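Local coordinates for putative polyketide synthase (Brevibacillus brevis, PDB 6HP2), which carries an O-methyltransferase domain that uses S-adenosyl-L-methionine, within a trans-AT polyketide synthase multienzyme probably serving bacillaene synthesis, at residues Leu227-Gln232 with Lys301-Asn306; His231-Asp236 with Phe289-Ala294; Asp236-Val241 with Ser311-Tyr316. All blocks are in the same frame, centred on the assembly; numbering follows the deposited sequence.

Interaction 1: residues Leu227-Gln232 with Lys301-Asn306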
loop_
_atom_site.group_PDB
_atom_site.type_symbol
_atom_site.label_atom_id
_atom_site.label_comp_id
_atom_site.label_asym_id
_atom_site.label_seq_id
_atom_site.Cartn_x
_atom_site.Cartn_y
_atom_site.Cartn_z
ATOM N N LEU A 227 18.491 -0.293 1.551
ATOM C CA LEU A 227 17.798 -1.192 0.641
ATOM C C LEU A 227 17.419 -0.452 -0.641
ATOM O O LEU A 227 17.655 -0.934 -1.751
ATOM C CB LEU A 227 16.549 -1.754 1.311
ATOM C CG LEU A 227 15.582 -2.580 0.446
ATOM C CD1 LEU A 227 16.301 -3.837 -0.032
ATOM C CD2 LEU A 227 14.325 -2.931 1.233
ATOM N N LEU A 228 16.827 0.727 -0.498
ATOM C CA LEU A 228 16.458 1.516 -1.665
ATOM C C LEU A 228 17.691 1.959 -2.433
ATOM O O LEU A 228 17.762 1.742 -3.635
ATOM C CB LEU A 228 15.623 2.727 -1.265
ATOM C CG LEU A 228 14.320 2.408 -0.590
ATOM C CD1 LEU A 228 13.618 3.710 -0.190
ATOM C CD2 LEU A 228 13.383 1.591 -1.478
ATOM N N ALA A 229 18.680 2.569 -1.742
ATOM C CA ALA A 229 19.889 3.044 -2.400
ATOM C C ALA A 229 20.582 1.898 -3.139
ATOM O O ALA A 229 21.093 2.077 -4.243
ATOM C CB ALA A 229 20.891 3.649 -1.373
ATOM N N GLU A 230 20.550 0.686 -2.574
ATOM C CA GLU A 230 21.236 -0.444 -3.215
ATOM C C GLU A 230 20.609 -0.767 -4.563
ATOM O O GLU A 230 21.305 -1.210 -5.486
ATOM C CB GLU A 230 21.189 -1.686 -2.330
ATOM C CG GLU A 230 21.872 -2.874 -2.952
ATOM C CD GLU A 230 23.382 -2.705 -2.964
ATOM O OE1 GLU A 230 23.905 -2.017 -2.060
ATOM O OE2 GLU A 230 24.036 -3.226 -3.900
ATOM N N HIS A 231 19.301 -0.542 -4.706
ATOM C CA HIS A 231 18.637 -0.798 -5.983
ATOM C C HIS A 231 18.325 0.481 -6.760
ATOM O O HIS A 231 17.335 0.543 -7.476
ATOM C CB HIS A 231 17.404 -1.637 -5.716
ATOM C CG HIS A 231 17.752 -2.950 -5.084
ATOM N ND1 HIS A 231 18.237 -4.014 -5.823
ATOM C CD2 HIS A 231 17.880 -3.309 -3.784
ATOM C CE1 HIS A 231 18.566 -4.997 -5.004
ATOM N NE2 HIS A 231 18.330 -4.601 -3.766
ATOM N N GLN A 232 19.180 1.490 -6.632
ATOM C CA GLN A 232 19.144 2.708 -7.447
ATOM C C GLN A 232 17.934 3.590 -7.151
ATOM O O GLN A 232 17.589 4.478 -7.931
ATOM C CB GLN A 232 19.179 2.355 -8.937
ATOM C CG GLN A 232 20.442 1.620 -9.419
ATOM C CD GLN A 232 20.420 0.136 -9.107
ATOM O OE1 GLN A 232 19.473 -0.573 -9.451
ATOM N NE2 GLN A 232 21.466 -0.342 -8.450
ATOM N N LYS A 301 25.485 8.901 -2.196
ATOM C CA LYS A 301 24.613 10.056 -2.359
ATOM C C LYS A 301 23.150 9.652 -2.340
ATOM O O LYS A 301 22.284 10.399 -1.846
ATOM C CB LYS A 301 24.943 10.773 -3.671
ATOM C CG LYS A 301 26.225 11.646 -3.607
ATOM C CD LYS A 301 26.041 12.823 -2.655
ATOM C CE LYS A 301 27.108 13.877 -2.843
ATOM N NZ LYS A 301 28.468 13.346 -2.568
ATOM N N ARG A 302 22.843 8.471 -2.858
ATOM C CA ARG A 302 21.485 7.966 -2.700
ATOM C C ARG A 302 21.143 7.769 -1.231
ATOM O O ARG A 302 20.013 8.081 -0.798
ATOM C CB ARG A 302 21.307 6.674 -3.482
ATOM C CG ARG A 302 21.425 6.875 -5.011
ATOM C CD ARG A 302 20.872 5.707 -5.821
ATOM N NE ARG A 302 21.626 4.482 -5.694
ATOM C CZ ARG A 302 22.540 4.067 -6.563
ATOM N NH1 ARG A 302 22.818 4.780 -7.650
ATOM N NH2 ARG A 302 23.174 2.929 -6.357
ATOM N N CYS A 303 22.096 7.252 -0.447
ATOM C CA CYS A 303 21.862 7.071 0.994
ATOM C C CYS A 303 21.634 8.397 1.687
ATOM O O CYS A 303 20.717 8.537 2.496
ATOM C CB CYS A 303 23.052 6.357 1.649
ATOM S SG CYS A 303 23.049 4.609 1.255
ATOM N N GLU A 304 22.452 9.397 1.362
ATOM C CA GLU A 304 22.326 10.688 2.016
ATOM C C GLU A 304 21.016 11.342 1.642
ATOM O O GLU A 304 20.352 11.949 2.494
ATOM C CB GLU A 304 23.527 11.592 1.642
ATOM C CG GLU A 304 24.820 10.988 2.159
ATOM C CD GLU A 304 26.043 11.813 1.790
ATOM O OE1 GLU A 304 27.068 11.673 2.497
ATOM O OE2 GLU A 304 25.959 12.588 0.799
ATOM N N TRP A 305 20.588 11.183 0.386
ATOM C CA TRP A 305 19.289 11.728 0.005
ATOM C C TRP A 305 18.167 11.047 0.783
ATOM O O TRP A 305 17.266 11.695 1.344
ATOM C CB TRP A 305 19.089 11.531 -1.485
ATOM C CG TRP A 305 17.844 12.148 -2.000
ATOM C CD1 TRP A 305 16.618 11.592 -2.068
ATOM C CD2 TRP A 305 17.708 13.508 -2.461
ATOM N NE1 TRP A 305 15.731 12.496 -2.592
ATOM C CE2 TRP A 305 16.372 13.686 -2.830
ATOM C CE3 TRP A 305 18.597 14.589 -2.589
ATOM C CZ2 TRP A 305 15.886 14.904 -3.336
ATOM C CZ3 TRP A 305 18.116 15.794 -3.094
ATOM C CH2 TRP A 305 16.776 15.938 -3.459
ATOM N N ASN A 306 18.192 9.724 0.822
ATOM C CA ASN A 306 17.113 9.009 1.507
ATOM C C ASN A 306 17.082 9.330 2.996
ATOM O O ASN A 306 15.997 9.464 3.584
ATOM C CB ASN A 306 17.271 7.526 1.248
ATOM C CG ASN A 306 16.971 7.156 -0.215
ATOM O OD1 ASN A 306 16.327 7.913 -0.961
ATOM N ND2 ASN A 306 17.457 5.999 -0.630
#
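Ala229 and Arg302 mark the closest backbone approach, their CA atoms 5.2 Å apart, where the last turn of helix 221-230 comes up against helix 299-310. The small methyl of Ala229 makes this approach possible: its CB lies 3.7 Å from CB of Arg302 and 3.5 Å from SG of Cys303, a large, polarisable sulfur packed closely against the methyl group. From Arg302 the side chain then reaches past the alanine to the C-terminal end of helix 221-230. The bend at chi3 (-67°), which sets NE relative to CB, is part of what turns the head group onto the carbonyl of Ala229. NE gives the main bond, 2.9 Å to Ala229 O, arriving in the carbonyl plane on a lone pair; NH2 adds a weak second one. CA of Gln232 lies over one guanidinium face, 3.5 Å from NE and displaced toward the rim.

This carbonyl is available because the helix stops here. His231 is the first residue to leave helical geometry, and Gln232, with positive phi (69°), is the C-prime residue of a Schellman motif in which Gln232 N bonds to Ala229 O and Leu233 N to Leu228 O. Ala229 O thus receives both Gln232 N and Arg302 NE, and the guanidinium charge would be expected to suit the negative end of the helix dipole. NH1 of Arg302 binds the carbonyl of Ala294, so one head group joins the helix end to the chain beyond strand 284-293.

One turn further along, the amide of Asn306 faces Leu228, its ND2 3.8 Å from Leu228 CB. That contact is van der Waals only; ND2 bonds to Leu233 O and OD1 to Ile235 N, a use of both ends of the amide that suits asparagine to a position beside a strand's backbone.

Interaction 2: residues His231-Asp236 with Phe289-Ala294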
loop_
_atom_site.group_PDB
_atom_site.type_symbol
_atom_site.label_atom_id
_atom_site.label_comp_id
_atom_site.label_asym_id
_atom_site.label_seq_id
_atom_site.Cartn_x
_atom_site.Cartn_y
_atom_site.Cartn_z
ATOM N N HIS A 231 19.301 -0.542 -4.706
ATOM C CA HIS A 231 18.637 -0.798 -5.983
ATOM C C HIS A 231 18.325 0.481 -6.760
ATOM O O HIS A 231 17.335 0.543 -7.476
ATOM C CB HIS A 231 17.404 -1.637 -5.716
ATOM C CG HIS A 231 17.752 -2.950 -5.084
ATOM N ND1 HIS A 231 18.237 -4.014 -5.823
ATOM C CD2 HIS A 231 17.880 -3.309 -3.784
ATOM C CE1 HIS A 231 18.566 -4.997 -5.004
ATOM N NE2 HIS A 231 18.330 -4.601 -3.766
ATOM N N GLN A 232 19.180 1.490 -6.632
ATOM C CA GLN A 232 19.144 2.708 -7.447
ATOM C C GLN A 232 17.934 3.590 -7.151
ATOM O O GLN A 232 17.589 4.478 -7.931
ATOM C CB GLN A 232 19.179 2.355 -8.937
ATOM C CG GLN A 232 20.442 1.620 -9.419
ATOM C CD GLN A 232 20.420 0.136 -9.107
ATOM O OE1 GLN A 232 19.473 -0.573 -9.451
ATOM N NE2 GLN A 232 21.466 -0.342 -8.450
ATOM N N LEU A 233 17.268 3.397 -6.035
ATOM C CA LEU A 233 16.075 4.176 -5.766
ATOM C C LEU A 233 16.312 5.260 -4.730
ATOM O O LEU A 233 17.028 5.070 -3.746
ATOM C CB LEU A 233 14.949 3.238 -5.304
ATOM C CG LEU A 233 14.510 2.221 -6.325
ATOM C CD1 LEU A 233 13.584 1.108 -5.693
ATOM C CD2 LEU A 233 13.755 2.849 -7.495
ATOM N N VAL A 234 15.620 6.371 -4.894
ATOM C CA VAL A 234 15.620 7.430 -3.917
ATOM C C VAL A 234 14.210 7.850 -3.636
ATOM O O VAL A 234 13.324 7.725 -4.479
ATOM C CB VAL A 234 16.466 8.650 -4.401
ATOM C CG1 VAL A 234 17.894 8.202 -4.492
ATOM C CG2 VAL A 234 15.965 9.130 -5.743
ATOM N N ILE A 235 14.051 8.407 -2.452
ATOM C CA ILE A 235 12.782 8.888 -1.962
ATOM C C ILE A 235 12.533 10.273 -2.505
ATOM O O ILE A 235 13.238 11.214 -2.150
ATOM C CB ILE A 235 12.749 8.881 -0.437
ATOM C CG1 ILE A 235 12.884 7.464 0.075
ATOM C CG2 ILE A 235 11.474 9.595 0.028
ATOM C CD1 ILE A 235 13.263 7.412 1.598
ATOM N N ASP A 236 11.469 10.416 -3.304
ATOM C CA ASP A 236 11.067 11.739 -3.739
ATOM C C ASP A 236 10.171 12.392 -2.691
ATOM O O ASP A 236 10.242 13.615 -2.467
ATOM C CB ASP A 236 10.354 11.638 -5.107
ATOM C CG ASP A 236 10.081 13.016 -5.713
ATOM O OD1 ASP A 236 11.041 13.797 -5.842
ATOM O OD2 ASP A 236 8.921 13.302 -6.020
ATOM N N PHE A 289 5.249 5.997 0.373
ATOM C CA PHE A 289 6.535 6.230 -0.280
ATOM C C PHE A 289 6.340 6.569 -1.759
ATOM O O PHE A 289 5.671 5.814 -2.469
ATOM C CB PHE A 289 7.461 5.004 -0.275
ATOM C CG PHE A 289 7.823 4.467 1.077
ATOM C CD1 PHE A 289 6.871 3.935 1.904
ATOM C CD2 PHE A 289 9.132 4.370 1.436
ATOM C CE1 PHE A 289 7.237 3.364 3.114
ATOM C CE2 PHE A 289 9.510 3.837 2.674
ATOM C CZ PHE A 289 8.555 3.343 3.504
ATOM N N LYS A 290 7.004 7.624 -2.228
ATOM C CA LYS A 290 7.100 7.927 -3.668
ATOM C C LYS A 290 8.580 7.913 -4.046
ATOM O O LYS A 290 9.380 8.772 -3.602
ATOM C CB LYS A 290 6.444 9.252 -4.000
ATOM C CG LYS A 290 5.133 9.413 -3.276
ATOM C CD LYS A 290 4.308 10.593 -3.876
ATOM C CE LYS A 290 2.974 10.658 -3.172
ATOM N NZ LYS A 290 2.082 11.686 -3.751
ATOM N N LEU A 291 8.944 6.928 -4.864
ATOM C CA LEU A 291 10.346 6.689 -5.198
ATOM C C LEU A 291 10.585 6.928 -6.692
ATOM O O LEU A 291 9.720 6.632 -7.536
ATOM C CB LEU A 291 10.773 5.240 -4.866
ATOM C CG LEU A 291 10.285 4.672 -3.525
ATOM C CD1 LEU A 291 10.604 3.186 -3.413
ATOM C CD2 LEU A 291 10.943 5.415 -2.379
ATOM N N LYS A 292 11.816 7.317 -6.994
ATOM C CA LYS A 292 12.313 7.530 -8.339
ATOM C C LYS A 292 13.607 6.758 -8.460
ATOM O O LYS A 292 14.280 6.476 -7.457
ATOM C CB LYS A 292 12.532 9.039 -8.622
ATOM C CG LYS A 292 11.287 9.876 -8.526
ATOM C CD LYS A 292 10.315 9.613 -9.672
ATOM C CE LYS A 292 9.025 10.410 -9.505
ATOM N NZ LYS A 292 8.297 10.582 -10.806
ATOM N N LYS A 293 14.009 6.515 -9.710
ATOM C CA LYS A 293 15.303 5.895 -9.987
ATOM C C LYS A 293 16.389 6.948 -10.145
ATOM O O LYS A 293 16.200 7.955 -10.827
ATOM C CB LYS A 293 15.228 5.066 -11.244
ATOM C CG LYS A 293 15.864 3.700 -11.186
ATOM C CD LYS A 293 15.397 2.876 -12.421
ATOM C CE LYS A 293 16.082 1.513 -12.497
ATOM N NZ LYS A 293 15.739 0.821 -13.775
ATOM N N ALA A 294 17.538 6.703 -9.527
ATOM C CA ALA A 294 18.669 7.649 -9.528
ATOM C C ALA A 294 19.953 6.918 -9.905
ATOM O O ALA A 294 20.971 6.973 -9.187
ATOM C CB ALA A 294 18.812 8.354 -8.189
#
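Leu233 to Ile235 pair antiparallel with Leu291 to Lys293, and the backbone does most of the joining. Val234 and Lys292 form the hydrogen-bonded pair, with Val234 N to Lys292 O at 2.9 Å and Lys292 N to Val234 O at 3.0 Å. Bonds from Ala294 N to Gln232 O and from Asp236 N to Lys290 O, both 2.7 Å, extend the pairing in either direction.

The tighter face carries Leu233, Ile235 and Leu291, with Lys293 at its end. CD2 of Leu291 meets CG1 of Ile235 at 3.7 Å, the two chains crossing obliquely, while Leu291 CD1 lies a looser 4.3 Å from Leu233 CD1. Branched aliphatic groups suit this side because Leu228 of helix 221-230 packs on Leu233, Ile235 and Leu291. Lys293 NZ, from this same face, bonds to Ser187 O and Leu190 O.

On the other face Val234 has CG1 anti to the carbonyl carbon (chi1 -65°) and CG2 between that carbon and the backbone N, and both methyls reach Ala294 CB, each 3.8 Å away. Helix 299-310 partly covers this valine. Toward solvent the contact thins to Asp236 CB beside Lys292 CG, 4.0 Å apart. Their charges do not meet, and Lys292 NZ bonds instead to Thr195 OG1. Long, flexible lysines suit such a margin because their ammonium groups can find oxygens further off.

Strand order 3-2-1-4-5-7-6 with 284-293 running antiparallel to its neighbours is the signature of the class I, Rossmann-like methyltransferase fold, and this pairing joins its strands 6 and 7.

Interaction 3: residues Asp236-Val241 with Ser311-Tyr316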
loop_
_atom_site.group_PDB
_atom_site.type_symbol
_atom_site.label_atom_id
_atom_site.label_comp_id
_atom_site.label_asym_id
_atom_site.label_seq_id
_atom_site.Cartn_x
_atom_site.Cartn_y
_atom_site.Cartn_z
ATOM N N ASP A 236 11.469 10.416 -3.304
ATOM C CA ASP A 236 11.067 11.739 -3.739
ATOM C C ASP A 236 10.171 12.392 -2.691
ATOM O O ASP A 236 10.242 13.615 -2.467
ATOM C CB ASP A 236 10.354 11.638 -5.107
ATOM C CG ASP A 236 10.081 13.016 -5.713
ATOM O OD1 ASP A 236 11.041 13.797 -5.842
ATOM O OD2 ASP A 236 8.921 13.302 -6.020
ATOM N N GLU A 237 9.321 11.582 -2.056
ATOM C CA GLU A 237 8.378 12.034 -1.060
ATOM C C GLU A 237 8.080 10.879 -0.124
ATOM O O GLU A 237 7.952 9.719 -0.559
ATOM C CB GLU A 237 7.092 12.538 -1.731
ATOM C CG GLU A 237 6.165 13.278 -0.795
ATOM C CD GLU A 237 5.066 14.065 -1.522
ATOM O OE1 GLU A 237 5.111 14.143 -2.753
ATOM O OE2 GLU A 237 4.158 14.601 -0.861
ATOM N N ILE A 238 8.067 11.173 1.170
ATOM C CA ILE A 238 7.698 10.185 2.201
ATOM C C ILE A 238 6.703 10.872 3.124
ATOM O O ILE A 238 6.951 11.986 3.600
ATOM C CB ILE A 238 8.919 9.633 2.962
ATOM C CG1 ILE A 238 8.548 8.675 4.097
ATOM C CG2 ILE A 238 9.789 10.821 3.537
ATOM C CD1 ILE A 238 8.208 7.310 3.643
ATOM N N ILE A 239 5.540 10.246 3.325
ATOM C CA ILE A 239 4.487 10.836 4.097
ATOM C C ILE A 239 4.139 9.937 5.276
ATOM O O ILE A 239 3.898 8.759 5.077
ATOM C CB ILE A 239 3.242 11.000 3.219
ATOM C CG1 ILE A 239 3.504 12.003 2.091
ATOM C CG2 ILE A 239 2.067 11.430 4.060
ATOM C CD1 ILE A 239 2.472 11.961 0.986
ATOM N N ASP A 240 4.069 10.479 6.489
ATOM C CA ASP A 240 3.775 9.647 7.648
ATOM C C ASP A 240 2.282 9.695 8.006
ATOM O O ASP A 240 1.755 10.765 8.303
ATOM C CB ASP A 240 4.605 10.120 8.841
ATOM C CG ASP A 240 4.451 9.221 10.049
ATOM O OD1 ASP A 240 3.748 8.196 9.940
ATOM O OD2 ASP A 240 5.035 9.538 11.105
ATOM N N VAL A 241 1.599 8.549 7.972
ATOM C CA VAL A 241 0.179 8.498 8.302
ATOM C C VAL A 241 -0.099 7.785 9.624
ATOM O O VAL A 241 -1.254 7.513 9.944
ATOM C CB VAL A 241 -0.620 7.759 7.216
ATOM C CG1 VAL A 241 -2.046 8.272 7.174
ATOM C CG2 VAL A 241 0.047 7.895 5.856
ATOM N N SER A 311 14.323 11.967 7.640
ATOM C CA SER A 311 14.464 12.767 8.847
ATOM C C SER A 311 13.352 13.795 8.959
ATOM O O SER A 311 13.197 14.405 10.013
ATOM C CB SER A 311 15.841 13.462 8.889
ATOM O OG SER A 311 15.889 14.554 7.968
ATOM N N LYS A 312 12.523 13.961 7.930
ATOM C CA LYS A 312 11.451 14.973 7.969
ATOM C C LYS A 312 10.281 14.473 7.124
ATOM O O LYS A 312 9.873 15.033 6.117
ATOM C CB LYS A 312 11.967 16.333 7.503
ATOM C CG LYS A 312 12.658 16.331 6.179
ATOM C CD LYS A 312 13.261 17.714 5.914
ATOM C CE LYS A 312 13.579 17.917 4.445
ATOM N NZ LYS A 312 14.632 16.987 3.964
ATOM N N LYS A 313 9.707 13.360 7.541
ATOM C CA LYS A 313 8.541 12.814 6.870
ATOM C C LYS A 313 7.399 13.805 6.901
ATOM O O LYS A 313 7.210 14.519 7.880
ATOM C CB LYS A 313 8.160 11.520 7.597
ATOM C CG LYS A 313 9.193 10.484 7.598
ATOM C CD LYS A 313 8.688 9.203 8.288
ATOM C CE LYS A 313 8.853 9.386 9.847
ATOM N NZ LYS A 313 8.202 8.296 10.625
ATOM N N ARG A 314 6.635 13.864 5.807
ATOM C CA ARG A 314 5.557 14.840 5.739
ATOM C C ARG A 314 4.373 14.285 6.492
ATOM O O ARG A 314 3.999 13.146 6.248
ATOM C CB ARG A 314 5.151 15.135 4.288
ATOM C CG ARG A 314 6.322 15.647 3.435
ATOM C CD ARG A 314 5.871 16.086 2.060
ATOM N NE ARG A 314 4.906 17.177 2.133
ATOM C CZ ARG A 314 4.385 17.781 1.071
ATOM N NH1 ARG A 314 4.741 17.413 -0.153
ATOM N NH2 ARG A 314 3.512 18.758 1.235
ATOM N N PRO A 315 3.738 15.068 7.357
ATOM C CA PRO A 315 2.459 14.619 7.956
ATOM C C PRO A 315 1.364 14.448 6.914
ATOM O O PRO A 315 1.163 15.287 6.022
ATOM C CB PRO A 315 2.092 15.720 8.974
ATOM C CG PRO A 315 3.424 16.491 9.209
ATOM C CD PRO A 315 4.216 16.373 7.899
ATOM N N TYR A 316 0.609 13.350 6.967
ATOM C CA TYR A 316 -0.469 13.106 5.996
ATOM C C TYR A 316 -1.497 14.244 5.882
ATOM O O TYR A 316 -1.971 14.536 4.785
ATOM C CB TYR A 316 -1.131 11.757 6.319
ATOM C CG TYR A 316 -2.299 11.365 5.451
ATOM C CD1 TYR A 316 -2.097 10.772 4.215
ATOM C CD2 TYR A 316 -3.604 11.538 5.890
ATOM C CE1 TYR A 316 -3.161 10.391 3.425
ATOM C CE2 TYR A 316 -4.675 11.158 5.107
ATOM C CZ TYR A 316 -4.446 10.584 3.876
ATOM O OH TYR A 316 -5.500 10.200 3.084
#
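A short parallel strand, 314-315, is added here to the edge of the methyltransferase sheet beside strand 233-240. Arg314 N bonds to Ile238 O at 2.9 Å, Asp240 N to Arg314 O at 2.7 Å and Tyr316 N to Asp240 O at 3.1 Å. In the last, the donor stands above the carbonyl plane, as the chain turns into helix 316-326.

The aromatic end is the apolar part. CG1 of Val241 lies over one face of the Tyr316 ring, 3.9 Å from its centroid, a CH-pi contact displaced toward CG; a chi1 of -152°, roughly anti to the backbone N, brings CG1 there. At the ring edge, CG2 of Ile239 packs against the tyrosine backbone, 3.6 Å from its CA. Beta-branched residues suit these places, presenting methyls close to the strand. The phenol reaches beyond them, its OH bonded to Glu82 of helix 70-88.

Charged residues flank the pairing. Glu237, its chain extended beyond CG, reaches Arg314 with OE2, 3.0 Å from NH1, the carboxylate and guanidinium planes only 15° apart. The arginine is poorly ordered, which makes this geometry less certain. Glu237 OE1 pairs with Lys90, while Arg314 NH2 pairs with Glu318. Asp240 and Lys313 make a weaker salt bridge, OD2 to NZ at 3.4 Å, and OD1 of the aspartate bonds to Ser242.

With cations at each of its two oxygens, Glu237 probably stays ionised. The short strand is therefore held by backbone bonds and by ion pairs, of which that of Arg314 extends to Glu318 of helix 316-326.

Strand 233-240 carries interaction 2 on its first half and interaction 3 on its second, and interaction 1 lies on the helix and turn leading into it. Interactions 1 and 2 share His231 and Gln232, have centres about 7 Å apart, and are tied by Trp305 NE1 to Ile235 O, 2.8 Å. Interactions 2 and 3, centres about 14 Å apart, meet at Asp236 and Glu237, which both face Lys290 in a classic beta bulge. Interaction 1 lies away from the S-adenosyl-L-homocysteine pocket. Interaction 3 comes nearer: the Val241 side chain is about 13 Å from S-adenosyl-L-homocysteine, and that of Tyr316 about 8 Å from the side chain of Arg84, which binds this ligand.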